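Local coordinates for protein thermophilic dibenzothiophene desulfurization enzyme C (Paenibacillus sp. A11-2, PDB 5XDC) that probably catalyses the FMNH2- and oxygen-dependent oxidation of dibenzothiophene to its sulfoxide and then its sulfone, as a tetrameric flavin monooxygenase of the DszC family, at residues B[153-158]-B[197-202]; B[187-192]-B[215-220]; B[99-104]-B[167-172]; B[39-44]-B[161-166]. One frame throughout, in Å; residues are numbered along the deposited sequence.

Interaction 1. Residues B[153-158]-B[197-202]. With IND (indole), chain J.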
# COMPACT_ATOMS: atom_id res chain seq x y z
N ASN B 153 -20.41 -35.61 23.81
CA ASN B 153 -19.72 -36.53 22.91
C ASN B 153 -19.22 -35.80 21.67
O ASN B 153 -19.96 -35.02 21.07
CB ASN B 153 -20.63 -37.66 22.46
CG ASN B 153 -20.92 -38.64 23.56
OD1 ASN B 153 -20.07 -39.43 23.94
ND2 ASN B 153 -22.14 -38.58 24.08
N GLY B 154 -18.00 -36.10 21.28
CA GLY B 154 -17.44 -35.61 20.03
C GLY B 154 -16.03 -35.06 20.23
O GLY B 154 -15.53 -34.92 21.34
N THR B 155 -15.40 -34.77 19.10
CA THR B 155 -14.05 -34.20 19.07
C THR B 155 -14.14 -32.76 18.61
O THR B 155 -14.69 -32.47 17.54
CB THR B 155 -13.13 -35.03 18.18
OG1 THR B 155 -13.00 -36.34 18.73
CG2 THR B 155 -11.75 -34.39 18.09
N LYS B 156 -13.63 -31.86 19.45
CA LYS B 156 -13.64 -30.42 19.24
C LYS B 156 -12.27 -29.98 18.72
O LYS B 156 -11.26 -30.32 19.32
CB LYS B 156 -13.96 -29.71 20.56
CG LYS B 156 -14.39 -28.26 20.44
CD LYS B 156 -15.78 -28.16 19.85
CE LYS B 156 -16.77 -27.53 20.82
NZ LYS B 156 -18.10 -27.36 20.17
N ALA B 157 -12.24 -29.24 17.62
CA ALA B 157 -10.99 -28.70 17.12
C ALA B 157 -10.73 -27.29 17.68
O ALA B 157 -11.63 -26.62 18.18
CB ALA B 157 -10.98 -28.66 15.60
N PHE B 158 -9.47 -26.87 17.58
CA PHE B 158 -9.03 -25.53 17.97
C PHE B 158 -9.45 -25.21 19.40
O PHE B 158 -10.21 -24.27 19.66
CB PHE B 158 -9.54 -24.47 16.99
CG PHE B 158 -8.75 -24.41 15.71
CD1 PHE B 158 -7.59 -23.65 15.63
CD2 PHE B 158 -9.16 -25.12 14.60
CE1 PHE B 158 -6.86 -23.60 14.45
CE2 PHE B 158 -8.43 -25.08 13.42
CZ PHE B 158 -7.28 -24.31 13.34
N GLN B 197 -10.38 -36.20 26.84
CA GLN B 197 -9.04 -36.52 26.37
C GLN B 197 -8.51 -35.31 25.60
O GLN B 197 -9.04 -34.97 24.55
CB GLN B 197 -9.03 -37.77 25.49
CG GLN B 197 -7.65 -38.12 24.93
CD GLN B 197 -6.64 -38.45 26.01
OE1 GLN B 197 -6.85 -39.34 26.84
NE2 GLN B 197 -5.52 -37.72 26.02
N VAL B 198 -7.49 -34.67 26.16
CA VAL B 198 -6.77 -33.59 25.49
C VAL B 198 -5.77 -34.24 24.55
O VAL B 198 -4.90 -34.99 25.00
CB VAL B 198 -6.08 -32.67 26.49
CG1 VAL B 198 -5.30 -31.58 25.78
CG2 VAL B 198 -7.10 -32.08 27.45
N ASN B 199 -5.89 -33.98 23.25
CA ASN B 199 -5.18 -34.82 22.28
C ASN B 199 -3.76 -34.38 21.96
O ASN B 199 -2.99 -35.20 21.44
CB ASN B 199 -5.99 -34.92 20.99
CG ASN B 199 -7.26 -35.71 21.17
OD1 ASN B 199 -7.26 -36.76 21.82
ND2 ASN B 199 -8.35 -35.20 20.64
N GLY B 200 -3.37 -33.14 22.25
CA GLY B 200 -1.99 -32.74 22.00
C GLY B 200 -1.58 -32.70 20.53
O GLY B 200 -0.38 -32.72 20.24
N ASP B 201 -2.54 -32.58 19.62
CA ASP B 201 -2.29 -32.63 18.17
C ASP B 201 -2.18 -31.22 17.59
O ASP B 201 -3.00 -30.78 16.79
CB ASP B 201 -3.41 -33.41 17.49
CG ASP B 201 -4.79 -32.89 17.87
OD1 ASP B 201 -4.96 -32.43 19.02
OD2 ASP B 201 -5.73 -32.93 17.06
N TRP B 202 -1.12 -30.53 17.99
CA TRP B 202 -0.90 -29.14 17.58
C TRP B 202 0.54 -28.99 17.12
O TRP B 202 1.48 -29.10 17.93
CB TRP B 202 -1.21 -28.18 18.73
CG TRP B 202 -1.03 -26.70 18.39
CD1 TRP B 202 -0.11 -25.85 18.92
CD2 TRP B 202 -1.83 -25.92 17.49
NE1 TRP B 202 -0.27 -24.59 18.40
CE2 TRP B 202 -1.33 -24.61 17.52
CE3 TRP B 202 -2.91 -26.21 16.66
CZ2 TRP B 202 -1.87 -23.59 16.75
CZ3 TRP B 202 -3.46 -25.20 15.90
CH2 TRP B 202 -2.94 -23.90 15.95
N1 IND J . -3.67 -20.28 16.77
C2 IND J . -3.96 -20.69 18.00
C3 IND J . -5.24 -20.73 17.99
C4 IND J . -7.21 -20.31 16.51
C5 IND J . -7.51 -19.89 15.21
C6 IND J . -6.49 -19.56 14.31
C7 IND J . -5.15 -19.65 14.70
C8 IND J . -4.84 -20.06 15.98
C9 IND J . -5.90 -20.39 16.90
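Phe158 CE1 lies 4.0 Å from Trp202 CZ3, and the two rings approach each other obliquely. Both also touch the bound indole. Phe158 CD1 approaches indole C4 to 3.5 Å, whereas the six-membered ring of Trp202 comes to the nitrogen side, its CZ2 standing 3.8 Å from indole N1. The indole ring of Trp202 reaches this wall of the ligand pocket because CG is anti to the backbone N (chi1 -179°). With an alanine here, a gap is likely to open beside Phe158 and the ligand, and Met207 O would probably lose the hydrogen bond it accepts from Trp202 NE1.

The segments leave the two outer strands of a three-stranded antiparallel sheet in the acyl-CoA dehydrogenase-like middle domain, with strand 215-217 between them. Where they spread around that strand, Thr155 CG2 touches Asn199 ND2 at 4.3 Å. The polar ends of these two side chains converge on Thr216 OG1, which hydrogen-bonds to Thr155 OG1 and to Asn199 ND2; the latter also bonds to Ser214 OG. Ala369 of the second subunit packs on both Phe158 and Trp202.

Interaction 2. Residues B[187-192]-B[215-220]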
# COMPACT_ATOMS: atom_id res chain seq x y z
N ALA B 187 -20.41 -24.84 29.58
CA ALA B 187 -20.12 -25.30 30.93
C ALA B 187 -18.65 -25.08 31.23
O ALA B 187 -17.82 -24.93 30.33
CB ALA B 187 -20.49 -26.78 31.12
N LEU B 188 -18.33 -25.09 32.52
CA LEU B 188 -16.96 -24.97 33.00
C LEU B 188 -16.66 -26.22 33.81
O LEU B 188 -17.25 -26.41 34.88
CB LEU B 188 -16.77 -23.70 33.84
CG LEU B 188 -15.33 -23.38 34.21
CD1 LEU B 188 -14.56 -22.88 33.03
CD2 LEU B 188 -15.27 -22.34 35.31
N ILE B 189 -15.76 -27.07 33.31
CA ILE B 189 -15.58 -28.40 33.89
C ILE B 189 -14.10 -28.67 34.11
O ILE B 189 -13.23 -28.09 33.43
CB ILE B 189 -16.22 -29.50 33.00
CG1 ILE B 189 -15.50 -29.63 31.65
CG2 ILE B 189 -17.68 -29.23 32.82
CD1 ILE B 189 -15.87 -30.89 30.89
N PRO B 190 -13.77 -29.57 35.04
CA PRO B 190 -12.38 -30.00 35.19
C PRO B 190 -11.88 -30.68 33.93
O PRO B 190 -12.61 -31.40 33.26
CB PRO B 190 -12.44 -30.99 36.38
CG PRO B 190 -13.72 -30.74 37.05
CD PRO B 190 -14.67 -30.23 36.01
N SER B 191 -10.60 -30.47 33.62
CA SER B 191 -10.02 -31.08 32.44
C SER B 191 -9.77 -32.57 32.63
O SER B 191 -9.57 -33.28 31.64
CB SER B 191 -8.71 -30.38 32.05
OG SER B 191 -7.77 -30.42 33.10
N ASP B 192 -9.77 -33.07 33.86
CA ASP B 192 -9.64 -34.51 34.11
C ASP B 192 -10.98 -35.17 34.43
O ASP B 192 -11.01 -36.28 34.96
CB ASP B 192 -8.63 -34.77 35.23
CG ASP B 192 -9.02 -34.15 36.55
OD1 ASP B 192 -10.08 -33.47 36.64
OD2 ASP B 192 -8.27 -34.34 37.53
N VAL B 215 -9.79 -31.71 21.48
CA VAL B 215 -10.20 -32.37 22.72
C VAL B 215 -11.33 -33.31 22.36
O VAL B 215 -12.29 -32.91 21.68
CB VAL B 215 -10.66 -31.37 23.79
CG1 VAL B 215 -11.25 -32.11 25.01
CG2 VAL B 215 -9.52 -30.48 24.22
N THR B 216 -11.23 -34.56 22.80
CA THR B 216 -12.23 -35.57 22.51
C THR B 216 -13.02 -35.83 23.78
O THR B 216 -12.44 -36.08 24.84
CB THR B 216 -11.58 -36.88 22.02
OG1 THR B 216 -10.91 -36.63 20.77
CG2 THR B 216 -12.66 -37.94 21.80
N PHE B 217 -14.34 -35.72 23.66
CA PHE B 217 -15.27 -35.99 24.76
C PHE B 217 -15.92 -37.34 24.51
O PHE B 217 -16.64 -37.50 23.52
CB PHE B 217 -16.34 -34.89 24.86
CG PHE B 217 -15.78 -33.51 25.09
CD1 PHE B 217 -15.34 -32.75 24.03
CD2 PHE B 217 -15.70 -32.98 26.37
CE1 PHE B 217 -14.83 -31.48 24.24
CE2 PHE B 217 -15.18 -31.71 26.59
CZ PHE B 217 -14.74 -30.96 25.52
N SER B 218 -15.67 -38.30 25.40
CA SER B 218 -16.29 -39.62 25.33
C SER B 218 -17.21 -39.82 26.53
O SER B 218 -16.76 -40.19 27.61
CB SER B 218 -15.22 -40.70 25.28
OG SER B 218 -14.46 -40.58 24.10
N GLY B 219 -18.51 -39.59 26.33
CA GLY B 219 -19.47 -39.78 27.40
C GLY B 219 -19.20 -38.91 28.61
O GLY B 219 -19.37 -39.36 29.75
N VAL B 220 -18.78 -37.67 28.38
CA VAL B 220 -18.40 -36.77 29.46
C VAL B 220 -19.66 -36.21 30.10
O VAL B 220 -20.50 -35.61 29.41
CB VAL B 220 -17.49 -35.65 28.93
CG1 VAL B 220 -17.29 -34.57 29.95
CG2 VAL B 220 -16.15 -36.24 28.55
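A small, buried apolar contact sits at the corner where the chain passes between the two sheets of the acyl-CoA dehydrogenase-like middle domain: Ile189 packs on Phe217 of the antiparallel sheet and on Val220 of its own mixed sheet. Ile189 belongs to strand 184-190, and Phe217 to the middle strand of the three-stranded antiparallel sheet; the chain turns at Ser218 and Gly219, and Val220 then begins strand 220-222. One methyl group does the touching for Ile189: CD1 lies 4.1 Å from Val220 CG1 and 4.4 Å from Phe217 CE2. It meets the phenyl ring at the edge, close to the ring plane, so that the aromatic face takes no part in this pairing. The isoleucine places CG1 between its own backbone N and carbonyl carbon (chi1 66°), and the extended second torsion then carries CD1 out toward both partners. Val220 is brought into range by the corner, where Gly219, with positive phi, and Val220 form a G1 beta bulge against strand 150-153. Around this apolar cluster, Val170 of strand 167-174 packs against both Ile189 and Phe217, while Val222 of strand 220-222 touches Ile189 and Val196 of strand 196-198 touches Val220.

Interaction 3. Residues B[99-104]-B[167-172]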
# COMPACT_ATOMS: atom_id res chain seq x y z
N ALA B 99 -14.19 -14.01 30.96
CA ALA B 99 -15.27 -13.10 30.61
C ALA B 99 -16.56 -13.85 30.32
O ALA B 99 -17.64 -13.43 30.75
CB ALA B 99 -14.87 -12.24 29.42
N TYR B 100 -16.47 -14.96 29.58
CA TYR B 100 -17.67 -15.74 29.30
C TYR B 100 -18.30 -16.23 30.60
O TYR B 100 -19.52 -16.11 30.80
CB TYR B 100 -17.35 -16.92 28.38
CG TYR B 100 -18.59 -17.54 27.82
CD1 TYR B 100 -19.35 -18.45 28.56
CD2 TYR B 100 -19.06 -17.17 26.56
CE1 TYR B 100 -20.51 -18.99 28.04
CE2 TYR B 100 -20.21 -17.70 26.04
CZ TYR B 100 -20.95 -18.61 26.79
OH TYR B 100 -22.11 -19.13 26.28
N VAL B 101 -17.49 -16.77 31.50
CA VAL B 101 -18.00 -17.24 32.78
C VAL B 101 -18.67 -16.10 33.53
O VAL B 101 -19.78 -16.24 34.05
CB VAL B 101 -16.87 -17.88 33.60
CG1 VAL B 101 -17.36 -18.17 35.03
CG2 VAL B 101 -16.37 -19.16 32.94
N ASP B 102 -17.99 -14.95 33.60
CA ASP B 102 -18.52 -13.83 34.37
C ASP B 102 -19.84 -13.33 33.80
O ASP B 102 -20.72 -12.89 34.56
CB ASP B 102 -17.53 -12.69 34.43
CG ASP B 102 -17.83 -11.73 35.56
OD1 ASP B 102 -17.56 -12.09 36.72
OD2 ASP B 102 -18.35 -10.63 35.28
N LEU B 103 -20.01 -13.39 32.48
CA LEU B 103 -21.19 -12.84 31.84
C LEU B 103 -22.40 -13.77 31.89
O LEU B 103 -23.52 -13.30 31.71
CB LEU B 103 -20.90 -12.51 30.37
CG LEU B 103 -19.95 -11.34 30.15
CD1 LEU B 103 -19.44 -11.34 28.70
CD2 LEU B 103 -20.64 -10.01 30.48
N PHE B 104 -22.18 -15.07 32.12
CA PHE B 104 -23.26 -16.05 32.10
C PHE B 104 -23.45 -16.79 33.41
O PHE B 104 -24.55 -17.33 33.64
CB PHE B 104 -23.02 -17.08 30.98
CG PHE B 104 -23.33 -16.56 29.61
CD1 PHE B 104 -24.61 -16.60 29.11
CD2 PHE B 104 -22.32 -16.02 28.83
CE1 PHE B 104 -24.89 -16.12 27.86
CE2 PHE B 104 -22.60 -15.53 27.58
CZ PHE B 104 -23.88 -15.58 27.09
N ARG B 167 -9.56 -25.71 34.41
CA ARG B 167 -10.93 -25.86 33.97
C ARG B 167 -10.96 -25.58 32.47
O ARG B 167 -10.17 -24.78 31.96
CB ARG B 167 -11.90 -24.90 34.68
CG ARG B 167 -12.14 -25.16 36.18
CD ARG B 167 -12.89 -26.46 36.36
NE ARG B 167 -13.32 -26.72 37.74
CZ ARG B 167 -12.56 -27.29 38.68
NH1 ARG B 167 -11.32 -27.66 38.42
NH2 ARG B 167 -13.07 -27.50 39.89
N LEU B 168 -11.87 -26.26 31.79
CA LEU B 168 -12.17 -26.03 30.38
C LEU B 168 -13.55 -25.39 30.24
O LEU B 168 -14.53 -25.88 30.80
CB LEU B 168 -12.14 -27.33 29.58
CG LEU B 168 -10.82 -28.07 29.53
CD1 LEU B 168 -10.98 -29.43 28.86
CD2 LEU B 168 -9.80 -27.24 28.78
N LEU B 169 -13.61 -24.32 29.46
CA LEU B 169 -14.87 -23.77 29.00
C LEU B 169 -15.31 -24.56 27.78
O LEU B 169 -14.68 -24.48 26.72
CB LEU B 169 -14.70 -22.28 28.69
CG LEU B 169 -15.93 -21.55 28.17
CD1 LEU B 169 -17.07 -21.56 29.21
CD2 LEU B 169 -15.57 -20.11 27.76
N VAL B 170 -16.40 -25.31 27.90
CA VAL B 170 -16.82 -26.27 26.88
C VAL B 170 -18.14 -25.82 26.28
O VAL B 170 -19.00 -25.27 26.98
CB VAL B 170 -16.93 -27.69 27.49
CG1 VAL B 170 -17.45 -28.67 26.46
CG2 VAL B 170 -15.60 -28.16 28.02
N PHE B 171 -18.29 -26.03 24.97
CA PHE B 171 -19.50 -25.72 24.23
C PHE B 171 -19.98 -26.96 23.49
O PHE B 171 -19.17 -27.70 22.92
CB PHE B 171 -19.27 -24.60 23.23
CG PHE B 171 -18.98 -23.27 23.87
CD1 PHE B 171 -17.71 -22.95 24.29
CD2 PHE B 171 -19.98 -22.35 24.04
CE1 PHE B 171 -17.44 -21.73 24.88
CE2 PHE B 171 -19.71 -21.12 24.64
CZ PHE B 171 -18.44 -20.82 25.04
N ALA B 172 -21.30 -27.16 23.48
CA ALA B 172 -21.90 -28.29 22.78
C ALA B 172 -23.30 -27.91 22.34
O ALA B 172 -23.87 -26.92 22.81
CB ALA B 172 -21.95 -29.55 23.66
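Helix 99-104, the end of helix 85-104, crosses strand 167-172 at 67°, their axes 10.5 Å apart at closest approach, with Val101 and Leu169 the nearest backbone positions. This is a helix-on-sheet interface of the acyl-CoA dehydrogenase fold, in which the helical N-terminal domain packs against the beta-rich middle domain. Tyr100 dominates it. Having CG anti to the backbone N (chi1 -166°) directs its ring toward the strand, where Phe171 meets it in a T-shaped stack: the edge of the phenylalanine points at the face of the tyrosine, with centroids 5.0 Å apart and planes at 80°. Phe171 CE2 comes within 3.5 Å of Tyr100 CZ, while its neighbour CZ lies 3.7 Å from Tyr100 CE2, so the approach is offset toward the rim bearing the hydroxyl. Phe104, one helical turn further on, covers the opposite face of the tyrosine, and Trp247 makes another edge-to-face pair with the same ring. Replacement of this tyrosine by a serine would probably leave the edge of Phe171 without its aromatic face and open a gap between helix and sheet.

At the root of the tyrosine, Leu169 crosses its side chain at about a right angle. Its CD2 methyl packs 3.7 Å from Tyr100 CB, and the other branch, Leu169 CD1, touches Tyr100 CD1. Val101 also packs on Trp113 and Tyr114 of helix 107-119; across the interface its CG2 makes a loose contact with Leu169 CD1, at 4.5 Å.

Interaction 4. Residues B[39-44]-B[161-166]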
# COMPACT_ATOMS: atom_id res chain seq x y z
N GLY B 39 7.53 -26.59 20.36
CA GLY B 39 6.10 -26.69 20.45
C GLY B 39 5.72 -27.26 21.81
O GLY B 39 6.48 -27.15 22.78
N GLY B 40 4.56 -27.86 21.87
CA GLY B 40 4.18 -28.48 23.13
C GLY B 40 3.77 -27.47 24.19
O GLY B 40 3.50 -26.30 23.91
N THR B 41 3.74 -27.95 25.43
CA THR B 41 3.11 -27.20 26.51
C THR B 41 4.17 -26.47 27.33
O THR B 41 5.08 -27.12 27.88
CB THR B 41 2.32 -28.16 27.40
OG1 THR B 41 1.38 -28.88 26.59
CG2 THR B 41 1.57 -27.40 28.50
N PRO B 42 4.10 -25.15 27.44
CA PRO B 42 5.09 -24.40 28.23
C PRO B 42 4.71 -24.39 29.71
O PRO B 42 4.31 -23.39 30.29
CB PRO B 42 5.02 -23.01 27.60
CG PRO B 42 3.59 -22.88 27.23
CD PRO B 42 3.14 -24.25 26.79
N LYS B 43 4.83 -25.57 30.32
CA LYS B 43 4.31 -25.78 31.66
C LYS B 43 5.00 -24.86 32.67
O LYS B 43 4.34 -24.25 33.52
CB LYS B 43 4.49 -27.25 32.04
CG LYS B 43 4.23 -27.59 33.50
CD LYS B 43 2.83 -27.24 33.90
CE LYS B 43 2.52 -27.80 35.29
NZ LYS B 43 1.27 -27.22 35.86
N ALA B 44 6.32 -24.75 32.60
CA ALA B 44 7.04 -23.93 33.57
C ALA B 44 6.56 -22.49 33.52
O ALA B 44 6.36 -21.85 34.56
CB ALA B 44 8.54 -23.98 33.32
N GLY B 161 -5.29 -23.47 24.57
CA GLY B 161 -4.96 -23.58 25.97
C GLY B 161 -5.58 -24.78 26.65
O GLY B 161 -5.76 -24.76 27.87
N SER B 162 -5.87 -25.84 25.90
CA SER B 162 -6.57 -26.98 26.47
C SER B 162 -5.66 -27.90 27.28
O SER B 162 -6.18 -28.75 28.00
CB SER B 162 -7.27 -27.78 25.36
OG SER B 162 -6.37 -28.17 24.35
N ALA B 163 -4.35 -27.75 27.19
CA ALA B 163 -3.43 -28.56 27.97
C ALA B 163 -3.09 -27.84 29.26
O ALA B 163 -2.99 -26.61 29.29
CB ALA B 163 -2.14 -28.84 27.19
N ASP B 164 -2.92 -28.61 30.34
CA ASP B 164 -2.56 -28.03 31.64
C ASP B 164 -3.60 -27.01 32.11
O ASP B 164 -3.28 -26.07 32.83
CB ASP B 164 -1.17 -27.40 31.57
CG ASP B 164 -0.68 -26.86 32.91
OD1 ASP B 164 -0.73 -27.61 33.92
OD2 ASP B 164 -0.22 -25.69 32.96
N ALA B 165 -4.85 -27.19 31.71
CA ALA B 165 -5.93 -26.28 32.09
C ALA B 165 -6.62 -26.78 33.35
O ALA B 165 -7.03 -27.94 33.41
CB ALA B 165 -6.95 -26.17 30.96
N ASP B 166 -6.77 -25.89 34.34
CA ASP B 166 -7.48 -26.29 35.55
C ASP B 166 -8.96 -26.49 35.31
O ASP B 166 -9.58 -27.35 35.95
CB ASP B 166 -7.24 -25.25 36.64
CG ASP B 166 -5.78 -25.13 36.98
OD1 ASP B 166 -5.31 -25.95 37.78
OD2 ASP B 166 -5.09 -24.26 36.43
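A surface salt bridge ties the start of helix 43-52, in the N-terminal domain of the acyl-CoA dehydrogenase fold, to the loop that precedes strand 167-174 of the middle domain. Its charged atoms are Lys43 NZ and Asp164 OD1, 2.8 Å apart. The ammonium approaches this oxygen from its syn side but sits 27° out of the carboxylate plane. A bend at the second torsion of the lysine (chi2 59°) brings its aliphatic chain across the acid at about a right angle, so that Lys43 CD lies 3.5 Å from Asp164 OD2.

The pair is part of a wider charge network along the helix. Arg46 and Arg50 both form salt bridges with Asp164 OD2, and Asp47 OD1 gives Lys43 NZ a second anionic partner; with so many cations nearby, the carboxylate of Asp164 is likely to stay ionised. Asp164 itself adopts positive phi, and its CG is anti to the backbone N (chi1 -176°), which carries the carboxylate toward the helix start.

Ahead of the lysine, Pro42 occupies the N-cap position and is the centre of an inverse gamma turn. Thr41, just before it, packs on the same loop with both branches. Its hydroxyl is hydrogen-bonded to Asp211 OD2 and also touches Ala163, while its methyl, CG2, lies 4.1 Å from Asp164 CB.

In the fold
Interactions 1 and 2, with centres 10 Å apart, are joined through the three-stranded sheet, where Gly154 O meets Phe217 N at 2.7 Å and Lys156 N meets Val215 O at 2.8 Å. Strand pairing also links interaction 2 to interaction 3: Ile189 O is 2.8 Å from Leu168 N. Interaction 4 is attached to interaction 2 by Ser191 OG and Ala165 O, 2.6 Å apart, and to interaction 1 by packing of Val198 on Ser162. Interaction 1 lines the indole pocket directly. The side chains of Phe171 and Ala163 lie about 13 and 12 Å from indole, but that of Phe171 is about 4 Å from that of Ser129, which binds FMN although no flavin is bound to this chain in the model.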